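Local coordinates for protein glycosyltransferase (duf1792) (Streptococcus sanguinis, PDB 5V4A) that transfers sugar from a nucleotide-activated donor as the UDP-binding, GT-D-type domain of a larger glycosyltransferase, probably tied to export of a serine-rich repeat cell wall protein, at residues A186-A191 with V212-R217; S165-I170 with D192-L197; M60-D63 with M67-L70; P71-G76 with N91-F96. One frame throughout, in Å; residues are numbered along the deposited sequence.

Contact 1 of 4, residues A186-A191 with V212-R217; sequences AVREHA and VQEGYR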
# COMPACT_ATOMS: atom_id res chain seq x y z
N ALA A 186 18.75 25.95 2.29
CA ALA A 186 19.08 24.81 3.14
C ALA A 186 18.81 23.50 2.41
O ALA A 186 19.60 22.56 2.52
CB ALA A 186 18.28 24.86 4.44
N VAL A 187 17.71 23.44 1.65
CA VAL A 187 17.40 22.21 0.92
C VAL A 187 18.50 21.89 -0.08
O VAL A 187 18.99 20.76 -0.14
CB VAL A 187 16.03 22.34 0.23
CG1 VAL A 187 15.87 21.27 -0.84
CG2 VAL A 187 14.90 22.22 1.27
N ARG A 188 18.94 22.89 -0.85
CA ARG A 188 19.99 22.62 -1.83
C ARG A 188 21.26 22.09 -1.17
O ARG A 188 21.94 21.22 -1.74
CB ARG A 188 20.30 23.87 -2.64
CG ARG A 188 19.11 24.39 -3.44
CD ARG A 188 19.50 25.63 -4.31
NE ARG A 188 18.31 26.30 -4.83
CZ ARG A 188 17.83 27.45 -4.36
NH1 ARG A 188 18.47 28.08 -3.39
NH2 ARG A 188 16.72 27.95 -4.86
N GLU A 189 21.57 22.57 0.04
CA GLU A 189 22.80 22.18 0.72
C GLU A 189 22.74 20.78 1.31
O GLU A 189 23.79 20.12 1.43
CB GLU A 189 23.13 23.18 1.83
CG GLU A 189 24.58 23.12 2.31
CD GLU A 189 24.72 22.97 3.81
OE1 GLU A 189 25.75 22.43 4.27
OE2 GLU A 189 23.80 23.41 4.54
N HIS A 190 21.56 20.28 1.65
CA HIS A 190 21.46 19.00 2.37
C HIS A 190 20.70 17.92 1.63
O HIS A 190 20.66 16.78 2.10
CB HIS A 190 20.79 19.22 3.73
CG HIS A 190 21.57 20.10 4.64
ND1 HIS A 190 22.74 19.70 5.25
CD2 HIS A 190 21.36 21.38 5.03
CE1 HIS A 190 23.21 20.69 5.99
NE2 HIS A 190 22.40 21.73 5.86
N ALA A 191 20.11 18.22 0.47
CA ALA A 191 19.19 17.26 -0.13
C ALA A 191 19.93 16.07 -0.72
O ALA A 191 19.45 14.94 -0.63
CB ALA A 191 18.32 17.94 -1.19
N VAL A 212 10.60 21.52 -7.66
CA VAL A 212 10.39 20.73 -8.87
C VAL A 212 11.06 21.39 -10.07
O VAL A 212 11.68 20.72 -10.90
CB VAL A 212 8.88 20.54 -9.11
CG1 VAL A 212 8.62 20.02 -10.52
CG2 VAL A 212 8.28 19.59 -8.06
N GLN A 213 10.97 22.71 -10.15
CA GLN A 213 11.56 23.41 -11.29
C GLN A 213 13.07 23.21 -11.33
O GLN A 213 13.69 23.32 -12.40
CB GLN A 213 11.21 24.90 -11.22
CG GLN A 213 9.72 25.18 -11.12
CD GLN A 213 8.85 24.36 -12.07
OE1 GLN A 213 9.09 24.31 -13.28
NE2 GLN A 213 7.84 23.70 -11.52
N GLU A 214 13.69 22.99 -10.17
CA GLU A 214 15.11 22.71 -10.06
C GLU A 214 15.43 21.23 -10.12
O GLU A 214 16.58 20.85 -9.87
CB GLU A 214 15.67 23.33 -8.78
CG GLU A 214 15.55 24.83 -8.76
CD GLU A 214 16.17 25.42 -7.52
OE1 GLU A 214 17.30 25.02 -7.19
OE2 GLU A 214 15.52 26.28 -6.88
N GLY A 215 14.45 20.39 -10.40
CA GLY A 215 14.71 18.98 -10.64
C GLY A 215 14.75 18.06 -9.44
O GLY A 215 15.25 16.94 -9.56
N TYR A 216 14.25 18.51 -8.28
CA TYR A 216 14.09 17.66 -7.09
C TYR A 216 12.72 16.99 -7.09
O TYR A 216 11.78 17.41 -7.78
CB TYR A 216 14.22 18.47 -5.80
CG TYR A 216 15.57 19.13 -5.59
CD1 TYR A 216 16.59 18.47 -4.92
CD2 TYR A 216 15.81 20.42 -6.05
CE1 TYR A 216 17.82 19.08 -4.72
CE2 TYR A 216 17.04 21.03 -5.87
CZ TYR A 216 18.04 20.35 -5.21
OH TYR A 216 19.27 20.94 -5.01
N ARG A 217 12.61 15.93 -6.28
CA ARG A 217 11.33 15.28 -6.04
C ARG A 217 10.88 15.58 -4.62
O ARG A 217 11.63 15.35 -3.66
CB ARG A 217 11.38 13.77 -6.27
CG ARG A 217 9.98 13.19 -6.18
CD ARG A 217 9.85 11.72 -6.45
NE ARG A 217 8.42 11.40 -6.37
CZ ARG A 217 7.89 10.26 -5.93
NH1 ARG A 217 8.67 9.26 -5.53
NH2 ARG A 217 6.57 10.13 -5.93

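Contact 2 of 4, residues S165-I170 with D192-L197; sequences SIKRII and DNRLIL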
# COMPACT_ATOMS: atom_id res chain seq x y z
N SER A 165 16.99 6.57 6.22
CA SER A 165 17.62 7.57 7.06
C SER A 165 16.82 8.85 6.94
O SER A 165 16.05 9.02 5.99
CB SER A 165 19.08 7.81 6.66
OG SER A 165 19.16 8.74 5.59
N ILE A 166 17.00 9.74 7.92
CA ILE A 166 16.24 10.99 8.00
C ILE A 166 17.19 12.13 8.34
O ILE A 166 17.98 12.04 9.29
CB ILE A 166 15.11 10.91 9.05
CG1 ILE A 166 14.13 9.78 8.73
CG2 ILE A 166 14.36 12.23 9.13
CD1 ILE A 166 13.08 9.60 9.83
N LYS A 167 17.12 13.19 7.54
CA LYS A 167 17.64 14.50 7.90
C LYS A 167 16.46 15.47 7.94
O LYS A 167 15.50 15.34 7.17
CB LYS A 167 18.72 14.99 6.91
CG LYS A 167 20.06 14.29 7.06
CD LYS A 167 21.08 14.78 6.07
CE LYS A 167 22.48 14.29 6.40
NZ LYS A 167 23.45 14.68 5.34
N ARG A 168 16.54 16.46 8.83
CA ARG A 168 15.46 17.43 8.93
C ARG A 168 15.99 18.85 8.89
O ARG A 168 17.02 19.18 9.51
CB ARG A 168 14.59 17.26 10.23
CG ARG A 168 14.25 15.83 10.62
CD ARG A 168 13.40 15.72 11.91
NE ARG A 168 12.86 14.37 12.11
CZ ARG A 168 11.57 14.03 12.13
NH1 ARG A 168 10.61 14.93 11.94
NH2 ARG A 168 11.22 12.75 12.31
N ILE A 169 15.27 19.69 8.15
CA ILE A 169 15.44 21.13 8.11
C ILE A 169 14.26 21.69 8.88
O ILE A 169 13.11 21.51 8.45
CB ILE A 169 15.43 21.66 6.67
CG1 ILE A 169 16.52 21.02 5.80
CG2 ILE A 169 15.50 23.18 6.64
CD1 ILE A 169 17.91 21.38 6.16
N ILE A 170 14.52 22.35 10.01
CA ILE A 170 13.48 22.86 10.90
C ILE A 170 13.22 24.33 10.60
O ILE A 170 14.15 25.14 10.57
CB ILE A 170 13.88 22.69 12.38
CG1 ILE A 170 14.10 21.22 12.76
CG2 ILE A 170 12.81 23.30 13.27
CD1 ILE A 170 13.04 20.23 12.27
N ASP A 192 21.10 16.30 -1.32
CA ASP A 192 21.84 15.23 -2.01
C ASP A 192 20.81 14.53 -2.91
O ASP A 192 20.04 15.20 -3.61
CB ASP A 192 22.54 14.33 -1.01
CG ASP A 192 23.81 14.94 -0.42
OD1 ASP A 192 24.06 14.75 0.79
OD2 ASP A 192 24.57 15.57 -1.17
N ASN A 193 20.70 13.21 -2.86
CA ASN A 193 19.69 12.50 -3.63
C ASN A 193 18.50 12.07 -2.77
O ASN A 193 17.75 11.17 -3.17
CB ASN A 193 20.33 11.30 -4.32
CG ASN A 193 21.36 11.72 -5.37
OD1 ASN A 193 21.03 12.40 -6.34
ND2 ASN A 193 22.62 11.33 -5.16
N ARG A 194 18.28 12.71 -1.62
CA ARG A 194 17.21 12.26 -0.72
C ARG A 194 15.83 12.64 -1.26
O ARG A 194 15.67 13.62 -2.00
CB ARG A 194 17.37 12.84 0.69
CG ARG A 194 18.75 12.66 1.29
CD ARG A 194 18.96 13.40 2.61
NE ARG A 194 20.05 12.78 3.37
CZ ARG A 194 19.92 11.76 4.22
NH1 ARG A 194 18.72 11.25 4.51
NH2 ARG A 194 21.00 11.27 4.83
N LEU A 195 14.83 11.86 -0.88
CA LEU A 195 13.44 12.21 -1.15
C LEU A 195 13.01 13.30 -0.17
O LEU A 195 13.21 13.15 1.04
CB LEU A 195 12.53 10.99 -1.00
CG LEU A 195 11.01 11.19 -0.99
CD1 LEU A 195 10.54 11.79 -2.29
CD2 LEU A 195 10.30 9.85 -0.74
N ILE A 196 12.44 14.39 -0.68
CA ILE A 196 12.08 15.54 0.14
C ILE A 196 10.60 15.41 0.50
O ILE A 196 9.75 15.28 -0.39
CB ILE A 196 12.35 16.87 -0.58
CG1 ILE A 196 13.84 16.99 -0.92
CG2 ILE A 196 11.94 18.05 0.30
CD1 ILE A 196 14.15 17.94 -2.08
N LEU A 197 10.29 15.45 1.80
CA LEU A 197 8.93 15.50 2.32
C LEU A 197 8.73 16.82 3.04
O LEU A 197 9.59 17.24 3.80
CB LEU A 197 8.62 14.37 3.31
CG LEU A 197 8.98 12.93 2.97
CD1 LEU A 197 8.66 11.93 4.14
CD2 LEU A 197 8.25 12.57 1.70
O HOH W 1 22.13 14.27 2.73

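Contact 3 of 4, residues M60-D63 with M67-L70; sequences MESD and MVCL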
# COMPACT_ATOMS: atom_id res chain seq x y z
N MET A 60 -2.71 25.12 -12.47
CA MET A 60 -1.84 24.31 -13.29
C MET A 60 -2.37 22.89 -13.47
O MET A 60 -3.08 22.36 -12.61
CB MET A 60 -0.46 24.27 -12.67
CG MET A 60 0.32 25.49 -13.02
SD MET A 60 1.89 25.35 -12.22
CE MET A 60 2.82 24.60 -13.55
N GLU A 61 -2.01 22.27 -14.59
CA GLU A 61 -2.43 20.90 -14.87
C GLU A 61 -1.41 19.89 -14.36
O GLU A 61 -0.20 20.16 -14.31
CB GLU A 61 -2.67 20.70 -16.37
CG GLU A 61 -3.54 21.77 -16.99
CD GLU A 61 -3.77 21.57 -18.47
OE1 GLU A 61 -2.82 21.12 -19.16
OE2 GLU A 61 -4.88 21.87 -18.95
N SER A 62 -1.91 18.72 -13.99
CA SER A 62 -1.10 17.68 -13.38
C SER A 62 -0.48 16.78 -14.46
O SER A 62 -1.07 16.55 -15.52
CB SER A 62 -1.93 16.84 -12.42
OG SER A 62 -2.40 17.61 -11.32
N ASP A 63 0.72 16.28 -14.17
CA ASP A 63 1.43 15.39 -15.08
C ASP A 63 2.42 14.55 -14.27
O ASP A 63 2.54 14.71 -13.06
CB ASP A 63 2.12 16.20 -16.19
CG ASP A 63 3.19 17.15 -15.65
OD1 ASP A 63 3.81 16.88 -14.61
OD2 ASP A 63 3.38 18.23 -16.26
N MET A 67 1.85 16.36 -9.46
CA MET A 67 0.40 16.23 -9.29
C MET A 67 -0.10 17.37 -8.42
O MET A 67 0.44 17.60 -7.34
CB MET A 67 0.03 14.89 -8.65
CG MET A 67 -1.48 14.59 -8.71
SD MET A 67 -1.96 12.97 -8.05
CE MET A 67 -1.28 13.05 -6.40
N VAL A 68 -1.13 18.07 -8.90
CA VAL A 68 -1.75 19.18 -8.17
C VAL A 68 -3.05 18.67 -7.57
O VAL A 68 -3.86 18.05 -8.28
CB VAL A 68 -2.00 20.38 -9.10
CG1 VAL A 68 -2.74 21.48 -8.36
CG2 VAL A 68 -0.67 20.87 -9.72
N CYS A 69 -3.27 18.92 -6.27
CA CYS A 69 -4.40 18.35 -5.55
C CYS A 69 -5.35 19.42 -5.03
O CYS A 69 -4.94 20.53 -4.69
CB CYS A 69 -3.92 17.48 -4.38
SG CYS A 69 -2.87 16.09 -4.91
N LEU A 70 -6.63 19.06 -5.00
CA LEU A 70 -7.71 19.87 -4.45
C LEU A 70 -8.49 19.02 -3.46
O LEU A 70 -8.41 17.79 -3.49
CB LEU A 70 -8.65 20.37 -5.55
CG LEU A 70 -8.06 21.33 -6.59
CD1 LEU A 70 -9.07 21.53 -7.71
CD2 LEU A 70 -7.68 22.65 -5.94

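Contact 4 of 4, residues P71-G76 with N91-F96; sequences PDVFTG and NHLPHF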
# COMPACT_ATOMS: atom_id res chain seq x y z
N PRO A 71 -9.26 19.64 -2.57
CA PRO A 71 -10.12 18.84 -1.68
C PRO A 71 -11.17 18.09 -2.50
O PRO A 71 -11.76 18.64 -3.44
CB PRO A 71 -10.74 19.88 -0.74
CG PRO A 71 -10.52 21.20 -1.38
CD PRO A 71 -9.31 21.08 -2.25
N ASP A 72 -11.36 16.81 -2.16
CA ASP A 72 -12.33 15.95 -2.84
C ASP A 72 -13.72 16.18 -2.24
O ASP A 72 -14.29 15.34 -1.54
CB ASP A 72 -11.87 14.50 -2.74
CG ASP A 72 -12.70 13.54 -3.57
OD1 ASP A 72 -13.68 13.99 -4.20
OD2 ASP A 72 -12.36 12.34 -3.61
N VAL A 73 -14.27 17.36 -2.52
CA VAL A 73 -15.49 17.82 -1.85
C VAL A 73 -16.56 18.26 -2.83
O VAL A 73 -17.69 18.56 -2.43
CB VAL A 73 -15.17 18.97 -0.87
CG1 VAL A 73 -14.14 18.53 0.16
CG2 VAL A 73 -14.69 20.20 -1.62
N PHE A 74 -16.24 18.30 -4.12
CA PHE A 74 -17.22 18.78 -5.08
C PHE A 74 -18.27 17.72 -5.41
O PHE A 74 -19.19 18.00 -6.18
CB PHE A 74 -16.51 19.26 -6.34
CG PHE A 74 -15.43 20.26 -6.07
CD1 PHE A 74 -15.74 21.58 -5.81
CD2 PHE A 74 -14.10 19.86 -6.00
CE1 PHE A 74 -14.74 22.51 -5.53
CE2 PHE A 74 -13.10 20.78 -5.72
CZ PHE A 74 -13.42 22.10 -5.49
N THR A 75 -18.17 16.54 -4.82
CA THR A 75 -19.15 15.48 -5.01
C THR A 75 -19.07 14.54 -3.82
O THR A 75 -18.11 14.55 -3.06
CB THR A 75 -18.90 14.72 -6.32
OG1 THR A 75 -20.04 13.90 -6.61
CG2 THR A 75 -17.67 13.84 -6.19
N GLY A 76 -20.10 13.70 -3.69
CA GLY A 76 -20.13 12.62 -2.72
C GLY A 76 -19.64 12.94 -1.32
O GLY A 76 -18.79 12.22 -0.78
N ASN A 91 -20.14 26.06 4.72
CA ASN A 91 -19.16 27.10 5.05
C ASN A 91 -18.19 27.36 3.90
O ASN A 91 -18.12 28.49 3.41
CB ASN A 91 -18.42 26.71 6.34
CG ASN A 91 -17.64 27.86 6.94
OD1 ASN A 91 -17.76 29.01 6.50
ND2 ASN A 91 -16.87 27.57 7.98
N HIS A 92 -17.44 26.35 3.46
CA HIS A 92 -16.38 26.62 2.49
C HIS A 92 -16.93 26.85 1.09
O HIS A 92 -16.69 27.90 0.48
CB HIS A 92 -15.38 25.47 2.49
CG HIS A 92 -14.11 25.79 1.77
ND1 HIS A 92 -13.18 26.68 2.26
CD2 HIS A 92 -13.62 25.36 0.58
CE1 HIS A 92 -12.17 26.77 1.42
NE2 HIS A 92 -12.41 25.98 0.39
N LEU A 93 -17.65 25.87 0.56
CA LEU A 93 -18.13 25.91 -0.82
C LEU A 93 -19.15 27.02 -1.05
O LEU A 93 -19.19 27.59 -2.15
CB LEU A 93 -18.69 24.55 -1.22
CG LEU A 93 -17.60 23.47 -1.37
CD1 LEU A 93 -18.22 22.11 -1.59
CD2 LEU A 93 -16.65 23.82 -2.52
N PRO A 94 -20.04 27.32 -0.09
CA PRO A 94 -20.84 28.55 -0.24
C PRO A 94 -20.01 29.80 -0.54
O PRO A 94 -20.39 30.58 -1.41
CB PRO A 94 -21.57 28.64 1.10
CG PRO A 94 -21.78 27.20 1.48
CD PRO A 94 -20.56 26.47 0.99
N HIS A 95 -18.89 29.99 0.17
CA HIS A 95 -18.04 31.15 -0.08
C HIS A 95 -17.29 31.04 -1.39
O HIS A 95 -17.31 31.96 -2.21
CB HIS A 95 -17.06 31.36 1.08
CG HIS A 95 -17.61 32.14 2.23
ND1 HIS A 95 -18.14 31.54 3.35
CD2 HIS A 95 -17.72 33.47 2.43
CE1 HIS A 95 -18.55 32.47 4.20
NE2 HIS A 95 -18.30 33.66 3.66
N PHE A 96 -16.61 29.91 -1.62
CA PHE A 96 -15.51 29.88 -2.58
C PHE A 96 -15.74 28.98 -3.80
O PHE A 96 -14.80 28.78 -4.58
CB PHE A 96 -14.21 29.44 -1.89
CG PHE A 96 -13.84 30.28 -0.71
CD1 PHE A 96 -13.75 31.66 -0.83
CD2 PHE A 96 -13.56 29.70 0.51
CE1 PHE A 96 -13.41 32.45 0.26
CE2 PHE A 96 -13.21 30.47 1.61
CZ PHE A 96 -13.14 31.86 1.48

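Contact 1 of 4, residues A186-A191 with V212-R217
Arg188, near the end of helix 180-190, reaches across to Glu214 and Tyr216. CB and CG pass beside the phenol oxygen, with Arg188 CG 3.8 Å from Tyr216 OH. The chain then runs extended to NE (chi2 -177°, chi3 -167°), which carries the guanidinium past the tyrosine to the carboxylate. CD lies near Glu214 OE1, and Arg188 NE donates to Glu214 OE1 over 2.9 Å. At the tip, Arg188 NH2 binds Glu214 OE2, also at 2.9 Å and nearly straight. The grip is side-on: each nitrogen binds one carboxylate oxygen, which uses its syn lone pair, and the two flat groups lie only 16° from coplanar, so the paired bonds restrain rotation of both. Beneath this exposed salt bridge the Tyr216 ring covers the end of the helix, its CE1 packing 3.7 Å from Ala191 CB. Tyr216 also touches Leu211 and Ile196, which continue the apolar layer inward. Gly215, at positive phi, is the C-prime residue of a Schellman motif closing helix 201-213, and the turn sets Glu214 and Tyr216 facing the neighbouring helix. The arrangement joins two successive helices of a parallel alpha/beta fold, where the chain leaves each helix for strand 195-199 or 218-220.

Contact 2 of 4, residues S165-I170 with D192-L197
Ser165 OG receives the guanidinium of Arg194 at its edge. The stronger bond comes from Arg194 NH1, 2.8 Å from Ser165 OG, with the oxygen tilted 19° out of the guanidinium plane; a weak second bond comes from Arg194 NH2 at 3.2 Å. The remaining nitrogen, Arg194 NE, donates to a water 2.6 Å away. That water also accepts from Lys167 NZ and donates to Asp192 OD1 at 2.8 Å, linking two cations to one carboxylate. Lys167 NZ and Asp192 OD1 are 4.6 Å apart, beyond a direct salt bridge, but the nearby acid probably helps to balance the two positive charges. Packing follows outside the polar groups: the extended lysine chain crosses the arginine at about a right angle, laying its methylenes over one guanidinium face, with Lys167 CD 3.5 Å from Arg194 NE. Strand 142-148, which lies between, adds to the network, Ser165 OG bonding to Asp142 OD1 and Arg194 NH1 to Leu143 O. Strands 165-171 and 195-199 are thus not sheet neighbours; their side chains meet across strand 142-148. The helix between them makes this a right-handed beta-alpha-beta crossover that passes over one strand, in a parallel alpha/beta domain.

Contact 3 of 4, residues M60-D63 with M67-L70
Ser62 and Val68 meet through one well-formed hydrogen bond. The amide Val68 N donates to Ser62 OG over 2.8 Å, at an N-H...O angle of 169°. The serine hydroxyl lies beside its own backbone N (chi1 -64°), and from there it reaches the backbone at the junction of Met67 and Val68. Around this bond carbon atoms meet oxygens: Val68 CB comes 3.6 Å from Ser62 OG, and the CG2 branch of the same valine lies 4.0 Å from Met60 O. Met67 sends its side chain to the other face, with its CG 4.1 Å from Ser62 OG, and goes on to Ser14, Tyr17 and Leu18 of helix 11-21.

Farther out, Asp63 helps fix the turn that brings the two segments together: its OD1 accepts from the amides of Arg65 and Leu66, where the strand begins. Strand 66-70 is itself held between neighbours in a three-stranded parallel sheet, Met67 bonding to Ser24 and Val26 through the backbone and Val68 to Gly110. Ser62 also touches Trp108, on the approach to strand 110-111.

Chemically, a side-chain oxygen takes the place of a strand carbonyl. It satisfies a backbone amide of a buried residue within the strand, and segment 60-63, which is not a strand, is joined to it by this side-chain bond.

Contact 4 of 4, residues P71-G76 with N91-F96
Leu93 meets Val73 and Phe74 by van der Waals contact, with no hydrogen bond between loop and helix. Its two methyl branches divide the work. Leu93 CD1 goes to the valine, 4.0 Å from Val73 CG2, and also rests 3.7 Å from the carbonyl oxygen Val73 O. Leu93 CD2 goes to the phenylalanine, 3.8 Å from Phe74 CE1, meeting the ring at a slant. With chi1 near -70° and CG anti to the carbonyl carbon, the leucine holds its fork out from the helix toward both partners. Among contacts with the ring, Val73 CG2 sits 4.3 Å above the centre of the Phe74 ring, so valine and ring form one surface for the leucine. Tyr100, a later residue of the same helix, meets Phe74 edge-to-face. Polar interactions stay within each segment or pass to other residues. His95 ND1 donates to Asn91 O over 3.1 Å, lying in the carbonyl plane, where the helix is kinked at Pro94. Asp72, the centre of an inverse gamma turn, forms a salt bridge with Arg79. The whole belongs to a beta-alpha connection in a parallel alpha/beta fold: the loop leaving strand 66-70 folds back on helix 82-103, which follows it.

In the fold
Contacts 3 and 4 come first and adjoin at Leu70 and Pro71, their centres about 18 Å apart; contact 3 includes the central strand 66-70 of the three-stranded sheet, and contact 4 the loop and helix 82-103 that follow it. Contacts 1 and 2 alternate along the later chain, centres about 10 Å apart; helix 180-190 of contact 1 links the two strands of contact 2, and Arg217 O probably bonds to Ile196 N. Contact 4 lies on the opposite side of the chain's centre, about 33 and 34 Å centre to centre from contacts 1 and 2. The contacts thus sample two parallel sheets of one GT-D domain, with UDP-binding residues from both halves of the sequence.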